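Local coordinates for ornithine cyclodeaminase (Methanococcus maripaludis S2, PDB 3C2Q), which catalyses the NAD-dependent conversion of L-ornithine to L-proline with release of ammonia, at residues Ser104-Glu109 with Gly322-Val327; Ile278-Leu283 with Val329-Leu334. All blocks are in the same frame, centred on the assembly; numbering follows the deposited sequence.

Interaction 1: residues Ser104-Glu109 with Gly322-Val327; sequences SEVSSE and GVVTDV
V324 points its side chain at the loop 104-109, and V106, S107 and S108 receive it. V324 CB rests against the loop backbone, 3.7 Å from S108 CA. From there the two methyls part. V324 CG1, anti to the backbone N (chi1 -178°), lies 3.7 Å from S108 CB. V324 CG2 turns the other way and meets V106 CG1 at 3.7 Å, the two valines crossing at about a right angle. V324 O also takes a CA-H contact from S108 CA. Strand 321-324 is an outermost strand of the parallel Rossmann-type sheet, and its outer edge faces this loop. No direct hydrogen bond joins the two backbones; waters stand between them. Water 1 accepts from G322 N and donates to E105 O at 2.6 Å. Water 2 accepts from V324 N and donates to S107 O at 2.7 Å. Water 3 accepts from S107 N at 2.9 Å and reaches G322 O. With an alanine at V324 both methyls go, and a gap is likely to open beside V106 CG1 and S108 CB. S107 OG accepts from E109 N in an ST turn, bond angle 164°. K112 NZ hydrogen-bonds both V324 O and S108 O.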
ATOM      1  N   SER B 104       9.097 -13.722  -0.002  1.00 17.47           N
ATOM      2  CA  SER B 104       8.549 -12.812  -1.009  1.00 17.13           C
ATOM      3  C   SER B 104       9.681 -12.050  -1.647  1.00 17.26           C
ATOM      4  O   SER B 104      10.692 -11.776  -1.000  1.00 17.30           O
ATOM      5  CB  SER B 104       7.556 -11.815  -0.384  1.00 16.25           C
ATOM      6  OG  SER B 104       8.181 -11.139   0.690  1.00 16.79           O
ATOM      7  N   GLU B 105       9.532 -11.726  -2.921  1.00 17.67           N
ATOM      8  CA  GLU B 105      10.456 -10.825  -3.597  1.00 19.13           C
ATOM      9  C   GLU B 105      10.338  -9.399  -3.071  1.00 18.10           C
ATOM     10  O   GLU B 105      11.291  -8.636  -3.057  1.00 17.28           O
ATOM     11  CB  GLU B 105      10.131 -10.816  -5.102  1.00 21.51           C
ATOM     12  CG  GLU B 105      10.284 -12.154  -5.751  1.00 29.40           C
ATOM     13  CD  GLU B 105      11.642 -12.347  -6.370  1.00 40.98           C
ATOM     14  OE1 GLU B 105      12.669 -11.894  -5.780  1.00 45.01           O
ATOM     15  OE2 GLU B 105      11.676 -12.968  -7.471  1.00 46.52           O
ATOM     16  N   VAL B 106       9.144  -9.020  -2.632  1.00 16.36           N
ATOM     17  CA  VAL B 106       8.934  -7.615  -2.308  1.00 15.74           C
ATOM     18  C   VAL B 106       8.141  -7.580  -1.007  1.00 15.24           C
ATOM     19  O   VAL B 106       6.975  -7.976  -0.987  1.00 12.74           O
ATOM     20  CB  VAL B 106       8.071  -6.872  -3.421  1.00 16.24           C
ATOM     21  CG1 VAL B 106       7.616  -5.446  -2.932  1.00 16.82           C
ATOM     22  CG2 VAL B 106       8.794  -6.799  -4.756  1.00 14.80           C
ATOM     23  N   SER B 107       8.769  -7.126   0.071  1.00 14.13           N
ATOM     24  CA  SER B 107       8.039  -6.902   1.315  1.00 14.49           C
ATOM     25  C   SER B 107       8.884  -6.021   2.217  1.00 13.69           C
ATOM     26  O   SER B 107      10.128  -6.132   2.255  1.00 13.33           O
ATOM     27  CB  SER B 107       7.799  -8.227   2.082  1.00 14.42           C
ATOM     28  OG  SER B 107       7.268  -7.968   3.377  1.00 18.02           O
ATOM     29  N   SER B 108       8.209  -5.180   2.980  1.00 13.85           N
ATOM     30  CA  SER B 108       8.899  -4.355   3.960  1.00 14.33           C
ATOM     31  C   SER B 108       9.394  -5.202   5.172  1.00 14.99           C
ATOM     32  O   SER B 108      10.258  -4.742   5.917  1.00 16.17           O
ATOM     33  CB  SER B 108       7.980  -3.225   4.410  1.00 15.44           C
ATOM     34  OG  SER B 108       6.829  -3.761   5.059  1.00 15.20           O
ATOM     35  N   GLU B 109       8.877  -6.422   5.349  1.00 15.19           N
ATOM     36  CA  GLU B 109       9.207  -7.245   6.516  1.00 15.91           C
ATOM     37  C   GLU B 109      10.498  -8.037   6.272  1.00 15.22           C
ATOM     38  O   GLU B 109      10.454  -9.285   6.191  1.00 15.80           O
ATOM     39  CB  GLU B 109       8.086  -8.233   6.835  1.00 16.70           C
ATOM     40  CG  GLU B 109       6.747  -7.593   7.196  1.00 17.62           C
ATOM     41  CD  GLU B 109       5.744  -8.629   7.664  1.00 18.29           C
ATOM     42  OE1 GLU B 109       5.468  -9.604   6.920  1.00 18.44           O
ATOM     43  OE2 GLU B 109       5.254  -8.446   8.794  1.00 18.91           O
ATOM     44  N   GLY B 322      14.407  -5.470  -4.218  1.00 18.00           N
ATOM     45  CA  GLY B 322      13.523  -4.431  -3.719  1.00 17.14           C
ATOM     46  C   GLY B 322      13.832  -4.176  -2.262  1.00 17.32           C
ATOM     47  O   GLY B 322      14.082  -5.118  -1.497  1.00 17.17           O
ATOM     48  N   VAL B 323      13.850  -2.906  -1.873  1.00 16.09           N
ATOM     49  CA  VAL B 323      14.000  -2.525  -0.458  1.00 15.52           C
ATOM     50  C   VAL B 323      12.759  -1.651  -0.162  1.00 15.65           C
ATOM     51  O   VAL B 323      12.696  -0.480  -0.586  1.00 15.60           O
ATOM     52  CB  VAL B 323      15.292  -1.725  -0.191  1.00 14.50           C
ATOM     53  CG1 VAL B 323      15.394  -1.370   1.322  1.00 17.63           C
ATOM     54  CG2 VAL B 323      16.559  -2.549  -0.613  1.00 15.55           C
ATOM     55  N   VAL B 324      11.776  -2.224   0.527  1.00 14.36           N
ATOM     56  CA  VAL B 324      10.523  -1.484   0.833  1.00 13.60           C
ATOM     57  C   VAL B 324      10.760  -0.753   2.174  1.00 14.74           C
ATOM     58  O   VAL B 324      10.739  -1.354   3.264  1.00 13.75           O
ATOM     59  CB  VAL B 324       9.307  -2.373   0.833  1.00 13.87           C
ATOM     60  CG1 VAL B 324       7.974  -1.566   1.098  1.00 13.87           C
ATOM     61  CG2 VAL B 324       9.202  -3.146  -0.550  1.00 14.70           C
ATOM     62  N   THR B 325      11.025   0.550   2.072  1.00 13.41           N
ATOM     63  CA  THR B 325      11.438   1.282   3.265  1.00 14.69           C
ATOM     64  C   THR B 325      11.238   2.770   3.038  1.00 14.92           C
ATOM     65  O   THR B 325      10.858   3.196   1.948  1.00 15.64           O
ATOM     66  CB  THR B 325      12.925   0.982   3.630  1.00 14.52           C
ATOM     67  OG1 THR B 325      13.241   1.545   4.912  1.00 14.59           O
ATOM     68  CG2 THR B 325      13.862   1.587   2.606  1.00 13.36           C
ATOM     69  N   ASP B 326      11.515   3.567   4.067  1.00 15.99           N
ATOM     70  CA  ASP B 326      11.402   5.019   3.986  1.00 16.33           C
ATOM     71  C   ASP B 326      12.699   5.513   3.348  1.00 16.76           C
ATOM     72  O   ASP B 326      13.775   5.325   3.904  1.00 14.94           O
ATOM     73  CB  ASP B 326      11.217   5.550   5.405  1.00 17.81           C
ATOM     74  CG  ASP B 326      11.033   7.056   5.461  1.00 19.60           C
ATOM     75  OD1 ASP B 326      11.721   7.803   4.739  1.00 22.12           O
ATOM     76  OD2 ASP B 326      10.233   7.504   6.286  1.00 18.92           O
ATOM     77  N   VAL B 327      12.604   6.162   2.181  1.00 16.19           N
ATOM     78  CA  VAL B 327      13.795   6.548   1.453  1.00 17.88           C
ATOM     79  C   VAL B 327      14.647   7.579   2.219  1.00 18.60           C
ATOM     80  O   VAL B 327      15.878   7.523   2.149  1.00 18.17           O
ATOM     81  CB  VAL B 327      13.467   7.064  -0.002  1.00 17.70           C
ATOM     82  CG1 VAL B 327      12.805   8.452   0.015  1.00 19.93           C
ATOM     83  CG2 VAL B 327      14.736   7.115  -0.855  1.00 20.26           C
TER
HETATM   84  O   HOH W   1      13.622  -8.358  -4.189  1.00 29.59           O
HETATM   85  O   HOH W   2      12.370  -4.689   1.785  1.00 15.92           O
HETATM   86  O   HOH W   3      11.527  -6.424  -0.648  1.00 17.92           O

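Interaction 2: residues Ile278-Leu283 with Val329-Leu334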
ATOM      1  N   ILE B 278      20.760   2.482  -8.571  1.00 18.95           N
ATOM      2  CA  ILE B 278      19.929   2.543  -7.373  1.00 18.85           C
ATOM      3  C   ILE B 278      18.756   3.483  -7.648  1.00 19.24           C
ATOM      4  O   ILE B 278      18.957   4.656  -7.977  1.00 18.39           O
ATOM      5  CB  ILE B 278      20.690   3.045  -6.135  1.00 19.75           C
ATOM      6  CG1 ILE B 278      21.897   2.150  -5.853  1.00 20.03           C
ATOM      7  CG2 ILE B 278      19.724   3.062  -4.912  1.00 18.57           C
ATOM      8  CD1 ILE B 278      22.796   2.598  -4.706  1.00 21.33           C
HETATM    9  N   MSE B 279      17.540   2.959  -7.532  1.00 18.49           N
HETATM   10  CA  MSE B 279      16.336   3.712  -7.868  1.00 20.46           C
HETATM   11  C   MSE B 279      15.690   4.116  -6.561  1.00 18.80           C
HETATM   12  O   MSE B 279      15.469   3.243  -5.714  1.00 16.65           O
HETATM   13  CB  MSE B 279      15.359   2.827  -8.644  1.00 20.07           C
HETATM   14  CG  MSE B 279      15.928   2.353  -9.972  1.00 23.27           C
HETATM   15 SE   MSE B 279      15.024   0.674 -10.465  1.00 31.64          SE
HETATM   16  CE  MSE B 279      15.889   0.575 -12.257  1.00 26.19           C
ATOM     17  N   LEU B 280      15.414   5.421  -6.383  1.00 17.46           N
ATOM     18  CA  LEU B 280      14.973   5.948  -5.080  1.00 17.61           C
ATOM     19  C   LEU B 280      13.624   6.665  -5.203  1.00 17.51           C
ATOM     20  O   LEU B 280      13.553   7.777  -5.732  1.00 16.43           O
ATOM     21  CB  LEU B 280      16.006   6.938  -4.509  1.00 18.39           C
ATOM     22  CG  LEU B 280      17.453   6.450  -4.304  1.00 19.10           C
ATOM     23  CD1 LEU B 280      18.454   7.589  -4.045  1.00 21.09           C
ATOM     24  CD2 LEU B 280      17.413   5.473  -3.129  1.00 17.75           C
ATOM     25  N   SER B 281      12.557   6.012  -4.736  1.00 17.12           N
ATOM     26  CA  SER B 281      11.242   6.657  -4.646  1.00 18.31           C
ATOM     27  C   SER B 281      10.732   7.304  -5.948  1.00 19.03           C
ATOM     28  O   SER B 281      10.386   8.503  -5.979  1.00 19.21           O
ATOM     29  CB  SER B 281      11.278   7.718  -3.526  1.00 19.09           C
ATOM     30  OG  SER B 281       9.960   7.972  -3.111  1.00 25.44           O
ATOM     31  N   THR B 282      10.652   6.516  -7.019  1.00 17.63           N
ATOM     32  CA  THR B 282      10.110   7.024  -8.252  1.00 18.34           C
ATOM     33  C   THR B 282       9.628   5.857  -9.091  1.00 18.09           C
ATOM     34  O   THR B 282      10.417   5.058  -9.553  1.00 19.37           O
ATOM     35  CB  THR B 282      11.102   7.922  -9.071  1.00 18.36           C
ATOM     36  OG1 THR B 282      10.520   8.177 -10.356  1.00 21.35           O
ATOM     37  CG2 THR B 282      12.497   7.294  -9.223  1.00 18.01           C
ATOM     38  N   LEU B 283       8.325   5.738  -9.224  1.00 18.14           N
ATOM     39  CA  LEU B 283       7.734   4.709 -10.069  1.00 18.93           C
ATOM     40  C   LEU B 283       8.097   4.953 -11.528  1.00 19.03           C
ATOM     41  O   LEU B 283       8.578   4.053 -12.197  1.00 18.70           O
ATOM     42  CB  LEU B 283       6.217   4.719  -9.908  1.00 20.17           C
ATOM     43  CG  LEU B 283       5.463   3.703 -10.793  1.00 18.84           C
ATOM     44  CD1 LEU B 283       6.026   2.326 -10.638  1.00 17.23           C
ATOM     45  CD2 LEU B 283       3.989   3.746 -10.333  1.00 20.92           C
ATOM     46  N   VAL B 329      14.973   8.083   5.565  1.00 17.16           N
ATOM     47  CA  VAL B 329      15.723   7.426   6.636  1.00 16.74           C
ATOM     48  C   VAL B 329      16.787   6.492   6.064  1.00 17.19           C
ATOM     49  O   VAL B 329      17.929   6.486   6.517  1.00 17.49           O
ATOM     50  CB  VAL B 329      14.792   6.681   7.614  1.00 17.07           C
ATOM     51  CG1 VAL B 329      15.601   6.191   8.850  1.00 14.95           C
ATOM     52  CG2 VAL B 329      13.642   7.625   8.065  1.00 15.40           C
ATOM     53  N   PHE B 330      16.402   5.685   5.079  1.00 16.04           N
ATOM     54  CA  PHE B 330      17.336   4.849   4.364  1.00 16.73           C
ATOM     55  C   PHE B 330      18.595   5.604   3.899  1.00 16.27           C
ATOM     56  O   PHE B 330      19.711   5.134   4.143  1.00 16.20           O
ATOM     57  CB  PHE B 330      16.613   4.190   3.159  1.00 16.29           C
ATOM     58  CG  PHE B 330      17.540   3.436   2.233  1.00 18.04           C
ATOM     59  CD1 PHE B 330      17.871   2.100   2.479  1.00 19.23           C
ATOM     60  CD2 PHE B 330      18.076   4.053   1.119  1.00 18.59           C
ATOM     61  CE1 PHE B 330      18.739   1.398   1.608  1.00 20.86           C
ATOM     62  CE2 PHE B 330      18.962   3.359   0.249  1.00 17.62           C
ATOM     63  CZ  PHE B 330      19.280   2.044   0.503  1.00 18.01           C
ATOM     64  N   LEU B 331      18.424   6.749   3.224  1.00 15.31           N
ATOM     65  CA  LEU B 331      19.582   7.528   2.736  1.00 17.39           C
ATOM     66  C   LEU B 331      20.465   8.026   3.872  1.00 17.08           C
ATOM     67  O   LEU B 331      21.690   8.023   3.742  1.00 18.75           O
ATOM     68  CB  LEU B 331      19.167   8.696   1.810  1.00 16.63           C
ATOM     69  CG  LEU B 331      18.640   8.247   0.426  1.00 17.13           C
ATOM     70  CD1 LEU B 331      17.979   9.415  -0.298  1.00 17.46           C
ATOM     71  CD2 LEU B 331      19.745   7.626  -0.436  1.00 18.60           C
ATOM     72  N   VAL B 332      19.856   8.424   4.976  1.00 17.96           N
ATOM     73  CA  VAL B 332      20.629   8.936   6.161  1.00 16.76           C
ATOM     74  C   VAL B 332      21.475   7.817   6.759  1.00 18.61           C
ATOM     75  O   VAL B 332      22.699   7.978   7.004  1.00 18.48           O
ATOM     76  CB  VAL B 332      19.676   9.608   7.204  1.00 16.86           C
ATOM     77  CG1 VAL B 332      20.437   9.966   8.499  1.00 18.32           C
ATOM     78  CG2 VAL B 332      19.058  10.906   6.590  1.00 14.85           C
ATOM     79  N   LEU B 333      20.852   6.654   6.937  1.00 16.50           N
ATOM     80  CA  LEU B 333      21.566   5.478   7.436  1.00 17.09           C
ATOM     81  C   LEU B 333      22.624   4.941   6.467  1.00 18.25           C
ATOM     82  O   LEU B 333      23.725   4.531   6.900  1.00 18.67           O
ATOM     83  CB  LEU B 333      20.562   4.367   7.794  1.00 16.45           C
ATOM     84  CG  LEU B 333      19.652   4.653   8.986  1.00 16.67           C
ATOM     85  CD1 LEU B 333      18.612   3.516   9.170  1.00 16.00           C
ATOM     86  CD2 LEU B 333      20.496   4.886  10.285  1.00 17.12           C
ATOM     87  N   LEU B 334      22.292   4.904   5.172  1.00 17.92           N
ATOM     88  CA  LEU B 334      23.245   4.473   4.159  1.00 19.08           C
ATOM     89  C   LEU B 334      24.525   5.336   4.187  1.00 19.75           C
ATOM     90  O   LEU B 334      25.629   4.802   4.186  1.00 19.47           O
ATOM     91  CB  LEU B 334      22.619   4.515   2.768  1.00 18.94           C
ATOM     92  CG  LEU B 334      23.429   3.969   1.583  1.00 20.63           C
ATOM     93  CD1 LEU B 334      23.998   2.576   1.872  1.00 20.90           C
ATOM     94  CD2 LEU B 334      22.541   4.028   0.298  1.00 18.05           C
TER
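L280 and L331 carry most of this contact, meeting tip to tip between the parallel sheet and a helix. The contacts across it are apolar, and no hydrogen bond joins the two segments. The closest approach is between L280 CD1 and L331 CD2, at 3.8 Å. L280 CD2 is a little farther from the same L331 CD2, at 4.2 Å. L331 CD1 also stands 4.2 Å from L280 CD1. One methyl of L331 thus meets both methyls of L280. The bond from CA to CB in L331 does not aim at the strand. Its CG lies beside the backbone N (chi1 -70°), and the second torsion (chi2 168°) extends CD1 and leaves CD2, the other branch, to face L280.

The second apolar contact sets a methyl near an aromatic ring. L280 CD2 approaches F330 CE2 at 4.3 Å, coming to the ring obliquely. The F330 side chain also touches V302 on the adjacent strand and I116 of helix 112-133.

This is the sheet-to-helix packing of a Rossmann fold. Strand 276-280 is an inner strand of the six-stranded parallel sheet, and helix 327-342, which follows the last strand, packs against one face. L280 also touches I140 and V302 on its two neighbouring strands, and I146 of helix 145-148, which L331 touches as well.

The polar bonds lie within the helix or run to other parts of the fold. L334 N donates to F330 O at 2.8 Å, a helical backbone bond. Past the end of the strand, S281 OG bonds D303 OD1. T282 OG1 caps helix 283-292 by accepting from H285 N. T282, H285 and D303 probably bind NAD(+), which would put the cofactor at this end of the strand.

In the fold
Both contacts are buried and reach the same parallel sheet, with centres about 11 Å apart. Interaction 2 uses an inner strand and the helix on its face, and is wholly apolar across the segments. Interaction 1 lies at the sheet edge, farther from the chain centre, and mixes valine packing with water-bridged backbone. Strand 321-324 leads through a short connection into helix 327-342, so the two contacts share one strand-helix unit. They also touch directly: T325 CG2 lies 3.8 Å from F330 CB, and V327 CG2 3.9 Å from L280 CB. Both border the second subunit, where D326 forms a salt bridge with K112 of that subunit.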